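Local structure of putative Zn-dependent Alcohol Dehydrogenase (Rhodobacter sphaeroides, 3IV6) at residues R30-D33 with R34-D37; S147-L150 with G151-I155; F75-R78 with M79-L83. The protein binds S-adenosylmethionine in a Rossmann-like fold and is probably a methyltransferase rather than the alcohol dehydrogenase its name suggests. One frame throughout, in Å; residues are numbered along the deposited sequence.

Overall arrangement
All three are local contacts where a loop turns into a helix, and each mixes buried with exposed residues: Pro31, Glu35 and Asn36 against Asp33 and Arg34, Lys149 against Phe152, and Ser76, Met79 and Cys80 against Gln77 and Asp81. Interactions 1 and 3 both start helices at the S-adenosylmethionine pocket, where Pro31 touches the ligand and Phe75 covers its adenine; the centres of the two contacts lie about 21 Å apart. Both use a serine N-cap, but 30-37 adds a glutamate and bridging waters, whereas 75-83 adds charged and amide pairs along the helix. Interaction 2 follows sheet strand 143-149 and rests mainly on a lysine chain against a tyrosine face, across the chain's centre from interaction 3.

Interaction 1: R30-D33 with R34-D37; sequences RPSD and REND
Ser32 and Glu35 close a capping box at the start of helix 33-39. Ser32 N donates to Glu35 OE1 at 3.0 Å, while Glu35 N returns a weak bond of 3.3 Å to Ser32 OG. The two bonds occupy amide N-H groups at the helix start, which lack carbonyl partners from a preceding turn. Serine suits the N-cap because its hydroxyl sits one bond from CB, and glutamate suits the third helical position because its chain is longer. With CG anti to the carbonyl carbon (chi1 -69°) and the chain extended beyond it, the carboxylate of Glu35 reaches back to Ser32 N and offers the anti side of OE1, 27° out of its plane. Behind the cap, Asn36 N bonds Ser32 O at 2.9 Å and Asp37 N bonds Asp33 O as the helix begins.

Further out, the loop after strand 237-244 secures both capping side chains: Asp247 bonds Ser32 OG, and Glu35 OE2 receives the backbone N-H of Asp247 and Ala248. Pro31, which touches S-adenosylmethionine, lies across the Asn36 side chain at about a right angle, its CB meeting Asn36 OD1. Water bridges Arg30 O to Glu35 OE1, and another donates to Pro31 O and Asn36 OD1. At the other end of that amide a third water accepts from Asn36 ND2 at 2.7 Å and donates to Asp33 OD1.

Interaction 2: S147-L150 with G151-I155; sequences SVKL and GFYDI
Lys149 lays its aliphatic chain over one face of the Tyr153 ring, a CH-pi contact in the turn that leads from strand 143-149 of the Rossmann-like sheet into helix 154-164. CD does the touching: it stands 3.7 Å from the ring centroid and 21° off the normal, displaced toward the CZ and CE1 rim. The two side chains run obliquely to each other; CB approaches the phenol oxygen and CE passes over the CE2 side. Bends at chi2, chi3 and chi4 curl the lysine back along the ring instead of extending it. Its ammonium stands almost straight above the ring centre, but NZ is 5.2 Å from the centroid, where any cation-pi attraction is weak at most.

A long flexible chain suits this place because its methylenes pack on the ring while its charge finds carbonyls: NZ donates to Leu150 O at 3.0 Å, from above the carbonyl plane, and weakly to Pro249 O. Arg122 bonds Tyr153 OH, and Asp156 takes Tyr153 N, so the N-cap tyrosine is held at both ends. Gly151 turns the chain between the partners with a positive phi of 80°, which favours glycine. Across this turn one water donates to both Lys149 O and Gly151 O, at 2.9 Å from the latter.

Interaction 3: F75-R78 with M79-L83; sequences FSQR and MCDDL. With SAM (S-adenosylmethionine), chain E.
Ser76 OG is gripped from two directions: Met79 N donates to it at 3.2 Å, and Glu15 OE1 is also hydrogen-bonded to it. Serine is the N-cap of helix 77-86, the helix of a beta-alpha-beta unit in the Rossmann-like fold, and the backbone bond from Cys80 N to Ser76 O continues the first turn. Two side-chain pairs four residues apart follow, the first exposed, the second against the N-terminal region. Gln77, bent at chi2 (62°), brings NE2 to within 2.9 Å of Asp81 OD1; OD1 lies in the amide's plane, but the carboxylate is turned about 45° to it and OD1 is met from above the carboxylate plane. Arg78 instead runs extended from CG to NE, and NE forms a salt bridge of 3.1 Å on the syn side of Asp82 OD2 but tilted well out of the carboxylate plane. Asn19 N also bonds OD2, and Glu15 O takes Arg78 NH1.

Just before the cap, Phe75 places one ring face over the adenine of S-adenosylmethionine, with SAM C5 3.4 Å above the ring plane near its centre. Its backbone N stands 3.1 Å from SAM N3, and CG of Met79, modelled as selenomethionine, approaches the ribose O3'. An alanine at Phe75 is likely to leave the adenine face without its aromatic cover and the base freer to tilt. Asp74 OD1 bonds both Ser76 N and the ligand, so one oxygen joins the N-cap residue to S-adenosylmethionine, and helix start and pocket are probably ordered together.

Interaction 1: R30-D33 with R34-D37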
ATOM      1  N   ARG A  30       1.034  -2.114  10.466  1.00 28.23           N
ATOM      2  CA  ARG A  30      -0.374  -1.862  10.200  1.00 31.25           C
ATOM      3  C   ARG A  30      -0.844  -0.680  11.022  1.00 28.92           C
ATOM      4  O   ARG A  30      -0.183  -0.297  11.981  1.00 32.01           O
ATOM      5  CB  ARG A  30      -1.216  -3.077  10.535  1.00 27.24           C
ATOM      6  CG  ARG A  30      -1.142  -3.504  11.937  1.00 27.23           C
ATOM      7  CD  ARG A  30      -2.365  -4.335  12.253  1.00 31.11           C
ATOM      8  NE  ARG A  30      -2.291  -5.036  13.533  1.00 34.09           N
ATOM      9  CZ  ARG A  30      -1.500  -6.085  13.765  1.00 37.17           C
ATOM     10  NH1 ARG A  30      -0.692  -6.531  12.793  1.00 38.37           N
ATOM     11  NH2 ARG A  30      -1.502  -6.674  14.976  1.00 31.34           N
ATOM     12  N   PRO A  31      -1.990  -0.091  10.661  1.00 30.31           N
ATOM     13  CA  PRO A  31      -2.431   1.018  11.521  1.00 28.77           C
ATOM     14  C   PRO A  31      -2.745   0.555  12.932  1.00 21.09           C
ATOM     15  O   PRO A  31      -3.230  -0.533  13.126  1.00 26.08           O
ATOM     16  CB  PRO A  31      -3.683   1.549  10.814  1.00 24.54           C
ATOM     17  CG  PRO A  31      -3.594   0.998   9.404  1.00 25.15           C
ATOM     18  CD  PRO A  31      -2.852  -0.275   9.479  1.00 28.13           C
ATOM     19  N   SER A  32      -2.434   1.377  13.919  1.00 24.46           N
ATOM     20  CA  SER A  32      -2.949   1.185  15.293  1.00 30.11           C
ATOM     21  C   SER A  32      -4.483   1.420  15.437  1.00 28.67           C
ATOM     22  O   SER A  32      -5.170   1.842  14.488  1.00 26.31           O
ATOM     23  CB  SER A  32      -2.237   2.150  16.209  1.00 27.09           C
ATOM     24  OG  SER A  32      -2.526   3.459  15.748  1.00 35.74           O
ATOM     25  N   ASP A  33      -5.030   1.165  16.619  1.00 27.24           N
ATOM     26  CA  ASP A  33      -6.436   1.515  16.841  1.00 32.07           C
ATOM     27  C   ASP A  33      -6.702   3.001  16.502  1.00 32.85           C
ATOM     28  O   ASP A  33      -7.576   3.314  15.681  1.00 26.81           O
ATOM     29  CB  ASP A  33      -6.889   1.197  18.267  1.00 35.18           C
ATOM     30  CG  ASP A  33      -6.923  -0.304  18.573  1.00 43.21           C
ATOM     31  OD1 ASP A  33      -6.698  -1.141  17.660  1.00 46.77           O
ATOM     32  OD2 ASP A  33      -7.175  -0.633  19.758  1.00 49.10           O
ATOM     33  N   ARG A  34      -5.922   3.901  17.095  1.00 26.66           N
ATOM     34  CA  ARG A  34      -6.117   5.311  16.865  1.00 26.99           C
ATOM     35  C   ARG A  34      -6.143   5.673  15.395  1.00 31.53           C
ATOM     36  O   ARG A  34      -6.949   6.543  14.944  1.00 29.86           O
ATOM     37  CB  ARG A  34      -4.994   6.094  17.526  1.00 28.33           C
ATOM     38  CG  ARG A  34      -5.493   7.104  18.487  1.00 31.66           C
ATOM     39  CD  ARG A  34      -5.886   6.427  19.821  1.00 37.46           C
ATOM     40  NE  ARG A  34      -7.202   6.878  20.226  1.00 42.41           N
ATOM     41  CZ  ARG A  34      -7.693   6.720  21.439  1.00 41.39           C
ATOM     42  NH1 ARG A  34      -8.913   7.152  21.706  1.00 42.16           N
ATOM     43  NH2 ARG A  34      -6.958   6.142  22.369  1.00 39.96           N
ATOM     44  N   GLU A  35      -5.222   5.035  14.661  1.00 29.35           N
ATOM     45  CA  GLU A  35      -5.038   5.335  13.248  1.00 26.96           C
ATOM     46  C   GLU A  35      -6.178   4.787  12.374  1.00 24.82           C
ATOM     47  O   GLU A  35      -6.579   5.433  11.406  1.00 21.75           O
ATOM     48  CB  GLU A  35      -3.685   4.833  12.791  1.00 29.01           C
ATOM     49  CG  GLU A  35      -2.567   5.618  13.396  1.00 32.35           C
ATOM     50  CD  GLU A  35      -1.202   5.069  13.075  1.00 34.97           C
ATOM     51  OE1 GLU A  35      -1.058   3.845  12.810  1.00 32.05           O
ATOM     52  OE2 GLU A  35      -0.267   5.888  13.109  1.00 34.98           O
ATOM     53  N   ASN A  36      -6.687   3.601  12.715  1.00 21.49           N
ATOM     54  CA  ASN A  36      -7.904   3.104  12.104  1.00 22.41           C
ATOM     55  C   ASN A  36      -9.004   4.168  12.204  1.00 28.53           C
ATOM     56  O   ASN A  36      -9.646   4.514  11.213  1.00 25.67           O
ATOM     57  CB  ASN A  36      -8.370   1.807  12.770  1.00 25.57           C
ATOM     58  CG  ASN A  36      -7.506   0.602  12.401  1.00 25.30           C
ATOM     59  OD1 ASN A  36      -6.735   0.637  11.448  1.00 23.76           O
ATOM     60  ND2 ASN A  36      -7.645  -0.463  13.152  1.00 24.09           N
ATOM     61  N   ASP A  37      -9.176   4.717  13.406  1.00 29.18           N
ATOM     62  CA  ASP A  37     -10.102   5.805  13.653  1.00 23.17           C
ATOM     63  C   ASP A  37      -9.874   7.065  12.791  1.00 24.87           C
ATOM     64  O   ASP A  37     -10.820   7.643  12.253  1.00 28.47           O
ATOM     65  CB  ASP A  37     -10.107   6.127  15.140  1.00 22.67           C
ATOM     66  CG  ASP A  37     -10.682   4.997  15.969  1.00 32.58           C
ATOM     67  OD1 ASP A  37     -11.184   4.013  15.362  1.00 35.73           O
ATOM     68  OD2 ASP A  37     -10.632   5.077  17.223  1.00 35.13           O
TER
HETATM   69  O   HOH W   1       1.113   1.794  13.179  1.00 34.62           O
HETATM   70  O   HOH W   2      -5.192  -1.841  11.524  1.00 31.87           O
HETATM   71  O   HOH W   3      -9.012  -0.622  15.466  1.00 31.74           O

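Interaction 2: S147-L150 with G151-I155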
ATOM      1  N   SER A 147      -2.139   6.779   3.210  1.00 17.56           N
ATOM      2  CA  SER A 147      -0.990   7.112   4.038  1.00 18.83           C
ATOM      3  C   SER A 147       0.277   6.610   3.363  1.00 24.27           C
ATOM      4  O   SER A 147       0.245   5.610   2.679  1.00 23.66           O
ATOM      5  CB  SER A 147      -1.128   6.427   5.345  1.00 23.04           C
ATOM      6  OG  SER A 147      -1.039   5.039   5.107  1.00 22.03           O
ATOM      7  N   VAL A 148       1.386   7.310   3.546  1.00 24.64           N
ATOM      8  CA  VAL A 148       2.637   6.902   2.969  1.00 19.78           C
ATOM      9  C   VAL A 148       3.740   6.975   4.007  1.00 22.38           C
ATOM     10  O   VAL A 148       3.871   7.965   4.680  1.00 24.53           O
ATOM     11  CB  VAL A 148       3.030   7.818   1.838  1.00 22.53           C
ATOM     12  CG1 VAL A 148       4.258   7.222   1.097  1.00 21.81           C
ATOM     13  CG2 VAL A 148       1.848   7.980   0.883  1.00 14.67           C
ATOM     14  N   LYS A 149       4.529   5.920   4.149  1.00 23.34           N
ATOM     15  CA  LYS A 149       5.699   5.957   5.025  1.00 27.33           C
ATOM     16  C   LYS A 149       6.807   6.768   4.364  1.00 26.99           C
ATOM     17  O   LYS A 149       7.110   6.517   3.231  1.00 28.11           O
ATOM     18  CB  LYS A 149       6.207   4.543   5.318  1.00 27.01           C
ATOM     19  CG  LYS A 149       6.809   4.415   6.681  1.00 35.25           C
ATOM     20  CD  LYS A 149       8.060   3.578   6.705  1.00 40.67           C
ATOM     21  CE  LYS A 149       9.252   4.408   6.282  1.00 41.12           C
ATOM     22  NZ  LYS A 149       9.596   5.426   7.324  1.00 48.28           N
ATOM     23  N   LEU A 150       7.430   7.702   5.081  1.00 26.65           N
ATOM     24  CA  LEU A 150       8.354   8.630   4.456  1.00 24.27           C
ATOM     25  C   LEU A 150       9.796   8.426   4.888  1.00 29.50           C
ATOM     26  O   LEU A 150      10.083   8.082   6.037  1.00 27.81           O
ATOM     27  CB  LEU A 150       7.941  10.075   4.692  1.00 25.30           C
ATOM     28  CG  LEU A 150       6.506  10.513   4.353  1.00 27.59           C
ATOM     29  CD1 LEU A 150       6.233  11.870   4.971  1.00 27.45           C
ATOM     30  CD2 LEU A 150       6.242  10.578   2.845  1.00 26.14           C
ATOM     31  N   GLY A 151      10.693   8.629   3.924  1.00 33.51           N
ATOM     32  CA  GLY A 151      12.119   8.442   4.104  1.00 36.63           C
ATOM     33  C   GLY A 151      12.455   6.981   4.017  1.00 31.50           C
ATOM     34  O   GLY A 151      11.668   6.214   3.503  1.00 31.42           O
ATOM     35  N   PHE A 152      13.597   6.584   4.560  1.00 35.92           N
ATOM     36  CA  PHE A 152      14.048   5.188   4.442  1.00 34.16           C
ATOM     37  C   PHE A 152      13.476   4.291   5.504  1.00 32.83           C
ATOM     38  O   PHE A 152      13.210   4.728   6.635  1.00 29.80           O
ATOM     39  CB  PHE A 152      15.591   5.079   4.472  1.00 37.46           C
ATOM     40  CG  PHE A 152      16.267   5.705   3.279  1.00 39.44           C
ATOM     41  CD1 PHE A 152      16.059   5.199   1.995  1.00 38.03           C
ATOM     42  CD2 PHE A 152      17.102   6.795   3.436  1.00 35.61           C
ATOM     43  CE1 PHE A 152      16.669   5.788   0.902  1.00 40.77           C
ATOM     44  CE2 PHE A 152      17.706   7.380   2.342  1.00 37.45           C
ATOM     45  CZ  PHE A 152      17.487   6.883   1.080  1.00 37.11           C
ATOM     46  N   TYR A 153      13.302   3.030   5.127  1.00 30.97           N
ATOM     47  CA  TYR A 153      13.032   1.959   6.083  1.00 32.74           C
ATOM     48  C   TYR A 153      14.318   1.552   6.847  1.00 41.92           C
ATOM     49  O   TYR A 153      15.431   1.823   6.399  1.00 44.57           O
ATOM     50  CB  TYR A 153      12.471   0.763   5.337  1.00 32.02           C
ATOM     51  CG  TYR A 153      11.020   0.897   4.917  1.00 36.33           C
ATOM     52  CD1 TYR A 153      10.018   0.254   5.633  1.00 38.97           C
ATOM     53  CD2 TYR A 153      10.648   1.652   3.812  1.00 32.92           C
ATOM     54  CE1 TYR A 153       8.711   0.363   5.270  1.00 37.93           C
ATOM     55  CE2 TYR A 153       9.326   1.771   3.442  1.00 28.61           C
ATOM     56  CZ  TYR A 153       8.370   1.118   4.178  1.00 37.98           C
ATOM     57  OH  TYR A 153       7.038   1.205   3.845  1.00 45.75           O
ATOM     58  N   ASP A 154      14.185   0.917   8.005  1.00 41.60           N
ATOM     59  CA  ASP A 154      15.374   0.478   8.727  1.00 36.50           C
ATOM     60  C   ASP A 154      16.211  -0.416   7.829  1.00 40.49           C
ATOM     61  O   ASP A 154      17.426  -0.249   7.714  1.00 45.16           O
ATOM     62  CB  ASP A 154      14.997  -0.263  10.009  1.00 43.26           C
ATOM     63  CG  ASP A 154      14.381   0.668  11.081  1.00 54.82           C
ATOM     64  OD1 ASP A 154      13.727   0.117  12.002  1.00 55.22           O
ATOM     65  OD2 ASP A 154      14.547   1.922  11.007  1.00 47.21           O
ATOM     66  N   ILE A 155      15.555  -1.353   7.161  1.00 36.85           N
ATOM     67  CA  ILE A 155      16.248  -2.193   6.209  1.00 39.73           C
ATOM     68  C   ILE A 155      16.972  -1.403   5.117  1.00 41.52           C
ATOM     69  O   ILE A 155      17.918  -1.898   4.511  1.00 41.15           O
ATOM     70  CB  ILE A 155      15.333  -3.210   5.521  1.00 33.71           C
ATOM     71  CG1 ILE A 155      16.196  -4.090   4.606  1.00 38.15           C
ATOM     72  CG2 ILE A 155      14.297  -2.500   4.695  1.00 32.59           C
ATOM     73  CD1 ILE A 155      15.503  -5.283   3.978  1.00 35.58           C
TER
HETATM   74  O   HOH W   4       9.516   5.770   1.656  1.00 28.58           O

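Interaction 3: F75-R78 with M79-L83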
ATOM      1  N   PHE A  75      -4.693  -7.518  -5.182  1.00 29.73           N
ATOM      2  CA  PHE A  75      -4.220  -8.216  -6.378  1.00 31.69           C
ATOM      3  C   PHE A  75      -3.711  -9.640  -6.137  1.00 29.70           C
ATOM      4  O   PHE A  75      -3.136 -10.258  -7.024  1.00 41.68           O
ATOM      5  CB  PHE A  75      -3.226  -7.357  -7.166  1.00 26.78           C
ATOM      6  CG  PHE A  75      -1.881  -7.285  -6.559  1.00 28.34           C
ATOM      7  CD1 PHE A  75      -1.669  -7.714  -5.248  1.00 30.50           C
ATOM      8  CD2 PHE A  75      -0.820  -6.781  -7.282  1.00 25.64           C
ATOM      9  CE1 PHE A  75      -0.412  -7.656  -4.665  1.00 26.05           C
ATOM     10  CE2 PHE A  75       0.432  -6.709  -6.699  1.00 29.00           C
ATOM     11  CZ  PHE A  75       0.631  -7.152  -5.379  1.00 25.13           C
ATOM     12  N   SER A  76      -3.951 -10.151  -4.944  1.00 26.48           N
ATOM     13  CA  SER A  76      -3.488 -11.476  -4.526  1.00 34.48           C
ATOM     14  C   SER A  76      -4.627 -12.414  -4.089  1.00 35.60           C
ATOM     15  O   SER A  76      -5.480 -12.047  -3.293  1.00 36.51           O
ATOM     16  CB  SER A  76      -2.457 -11.346  -3.401  1.00 35.12           C
ATOM     17  OG  SER A  76      -2.535 -12.446  -2.514  1.00 35.43           O
ATOM     18  N   GLN A  77      -4.653 -13.629  -4.608  1.00 38.37           N
ATOM     19  CA  GLN A  77      -5.778 -14.488  -4.286  1.00 41.69           C
ATOM     20  C   GLN A  77      -5.773 -14.980  -2.842  1.00 43.90           C
ATOM     21  O   GLN A  77      -6.833 -15.141  -2.248  1.00 38.08           O
ATOM     22  CB  GLN A  77      -5.825 -15.686  -5.206  1.00 43.64           C
ATOM     23  CG  GLN A  77      -7.079 -16.498  -5.012  1.00 48.67           C
ATOM     24  CD  GLN A  77      -8.329 -15.711  -5.337  1.00 51.49           C
ATOM     25  OE1 GLN A  77      -8.467 -15.147  -6.431  1.00 52.71           O
ATOM     26  NE2 GLN A  77      -9.259 -15.682  -4.395  1.00 44.37           N
ATOM     27  N   ARG A  78      -4.587 -15.241  -2.292  1.00 42.77           N
ATOM     28  CA  ARG A  78      -4.488 -15.780  -0.946  1.00 42.52           C
ATOM     29  C   ARG A  78      -4.925 -14.735   0.080  1.00 43.36           C
ATOM     30  O   ARG A  78      -5.593 -15.047   1.082  1.00 39.94           O
ATOM     31  CB  ARG A  78      -3.068 -16.271  -0.623  1.00 39.47           C
ATOM     32  CG  ARG A  78      -3.039 -17.059   0.694  1.00 41.03           C
ATOM     33  CD  ARG A  78      -1.661 -17.299   1.186  1.00 46.96           C
ATOM     34  NE  ARG A  78      -1.633 -17.598   2.626  1.00 53.30           N
ATOM     35  CZ  ARG A  78      -0.550 -18.011   3.301  1.00 51.83           C
ATOM     36  NH1 ARG A  78       0.606 -18.193   2.663  1.00 46.81           N
ATOM     37  NH2 ARG A  78      -0.622 -18.234   4.617  1.00 46.64           N
HETATM   38  N   MSE A  79      -4.530 -13.493  -0.190  1.00 40.89           N
HETATM   39  CA  MSE A  79      -4.899 -12.360   0.634  1.00 39.88           C
HETATM   40  C   MSE A  79      -6.396 -12.224   0.720  1.00 37.22           C
HETATM   41  O   MSE A  79      -6.948 -12.238   1.819  1.00 37.84           O
HETATM   42  CB  MSE A  79      -4.230 -11.087   0.142  1.00 39.16           C
HETATM   43  CG  MSE A  79      -2.816 -10.982   0.696  1.00 46.75           C
HETATM   44 SE   MSE A  79      -2.775 -10.882   2.685  1.00 69.02          SE
HETATM   45  CE  MSE A  79      -0.845 -10.570   2.811  1.00 81.54           C
ATOM     46  N   CYS A  80      -7.056 -12.158  -0.432  1.00 31.45           N
ATOM     47  CA  CYS A  80      -8.525 -12.209  -0.462  1.00 33.12           C
ATOM     48  C   CYS A  80      -9.107 -13.391   0.300  1.00 34.85           C
ATOM     49  O   CYS A  80     -10.114 -13.257   0.993  1.00 35.79           O
ATOM     50  CB  CYS A  80      -9.085 -12.204  -1.894  1.00 30.53           C
ATOM     51  SG  CYS A  80      -8.561 -10.799  -2.921  1.00 35.99           S
ATOM     52  N   ASP A  81      -8.471 -14.548   0.182  1.00 39.04           N
ATOM     53  CA  ASP A  81      -9.075 -15.772   0.696  1.00 42.48           C
ATOM     54  C   ASP A  81      -8.978 -15.820   2.207  1.00 38.58           C
ATOM     55  O   ASP A  81      -9.972 -16.118   2.881  1.00 39.27           O
ATOM     56  CB  ASP A  81      -8.464 -17.020   0.035  1.00 44.35           C
ATOM     57  CG  ASP A  81      -8.992 -17.269  -1.394  1.00 45.45           C
ATOM     58  OD1 ASP A  81      -9.973 -16.611  -1.796  1.00 42.30           O
ATOM     59  OD2 ASP A  81      -8.430 -18.137  -2.108  1.00 49.17           O
ATOM     60  N   ASP A  82      -7.795 -15.490   2.723  1.00 36.72           N
ATOM     61  CA  ASP A  82      -7.533 -15.456   4.166  1.00 40.66           C
ATOM     62  C   ASP A  82      -8.358 -14.377   4.868  1.00 42.75           C
ATOM     63  O   ASP A  82      -8.774 -14.529   6.035  1.00 35.21           O
ATOM     64  CB  ASP A  82      -6.046 -15.209   4.437  1.00 43.80           C
ATOM     65  CG  ASP A  82      -5.182 -16.451   4.205  1.00 51.72           C
ATOM     66  OD1 ASP A  82      -5.753 -17.505   3.842  1.00 51.66           O
ATOM     67  OD2 ASP A  82      -3.935 -16.365   4.387  1.00 51.45           O
ATOM     68  N   LEU A  83      -8.596 -13.284   4.140  1.00 41.59           N
ATOM     69  CA  LEU A  83      -9.389 -12.178   4.659  1.00 33.68           C
ATOM     70  C   LEU A  83     -10.854 -12.610   4.734  1.00 38.00           C
ATOM     71  O   LEU A  83     -11.506 -12.431   5.765  1.00 41.25           O
ATOM     72  CB  LEU A  83      -9.217 -10.909   3.814  1.00 30.21           C
ATOM     73  CG  LEU A  83     -10.156  -9.815   4.337  1.00 31.95           C
ATOM     74  CD1 LEU A  83      -9.790  -9.358   5.752  1.00 26.79           C
ATOM     75  CD2 LEU A  83     -10.321  -8.653   3.390  1.00 26.60           C
TER
HETATM   76  N   SAM E 301       0.021  -4.196   4.294  1.00 42.04           N
HETATM   77  CA  SAM E 301       0.268  -2.958   5.009  1.00 38.72           C
HETATM   78  C   SAM E 301      -0.922  -2.572   5.861  1.00 30.22           C
HETATM   79  O   SAM E 301      -1.969  -3.231   5.909  1.00 27.19           O
HETATM   80  OXT SAM E 301      -0.787  -1.573   6.530  1.00 31.74           O
HETATM   81  CB  SAM E 301       0.694  -1.843   4.061  1.00 37.81           C
HETATM   82  CG  SAM E 301       1.040  -2.283   2.632  1.00 38.73           C
HETATM   83  SD  SAM E 301      -0.352  -2.547   1.487  1.00 56.25           S
HETATM   84  CE  SAM E 301      -1.815  -2.352   2.542  1.00 34.75           C
HETATM   85  C5' SAM E 301      -0.221  -4.322   1.069  1.00 32.16           C
HETATM   86  C4' SAM E 301      -1.481  -5.054   0.620  1.00 32.85           C
HETATM   87  O4' SAM E 301      -1.934  -4.514  -0.609  1.00 31.89           O
HETATM   88  C3' SAM E 301      -1.241  -6.528   0.345  1.00 36.31           C
HETATM   89  O3' SAM E 301      -2.405  -7.209   0.753  1.00 34.93           O
HETATM   90  C2' SAM E 301      -1.155  -6.632  -1.163  1.00 34.20           C
HETATM   91  O2' SAM E 301      -1.697  -7.846  -1.638  1.00 33.84           O
HETATM   92  C1' SAM E 301      -2.004  -5.468  -1.642  1.00 27.21           C
HETATM   93  N9  SAM E 301      -1.472  -4.882  -2.880  1.00 21.57           N
HETATM   94  C8  SAM E 301      -0.165  -4.548  -3.123  1.00 23.23           C
HETATM   95  N7  SAM E 301      -0.067  -4.058  -4.388  1.00 23.35           N
HETATM   96  C5  SAM E 301      -1.298  -4.069  -4.972  1.00 24.76           C
HETATM   97  C6  SAM E 301      -1.756  -3.676  -6.244  1.00 25.11           C
HETATM   98  N6  SAM E 301      -0.943  -3.183  -7.183  1.00 21.75           N
HETATM   99  N1  SAM E 301      -3.088  -3.834  -6.535  1.00 24.76           N
HETATM  100  C2  SAM E 301      -3.935  -4.385  -5.581  1.00 27.24           C
HETATM  101  N3  SAM E 301      -3.504  -4.758  -4.331  1.00 21.07           N
HETATM  102  C4  SAM E 301      -2.194  -4.603  -4.027  1.00 22.55           C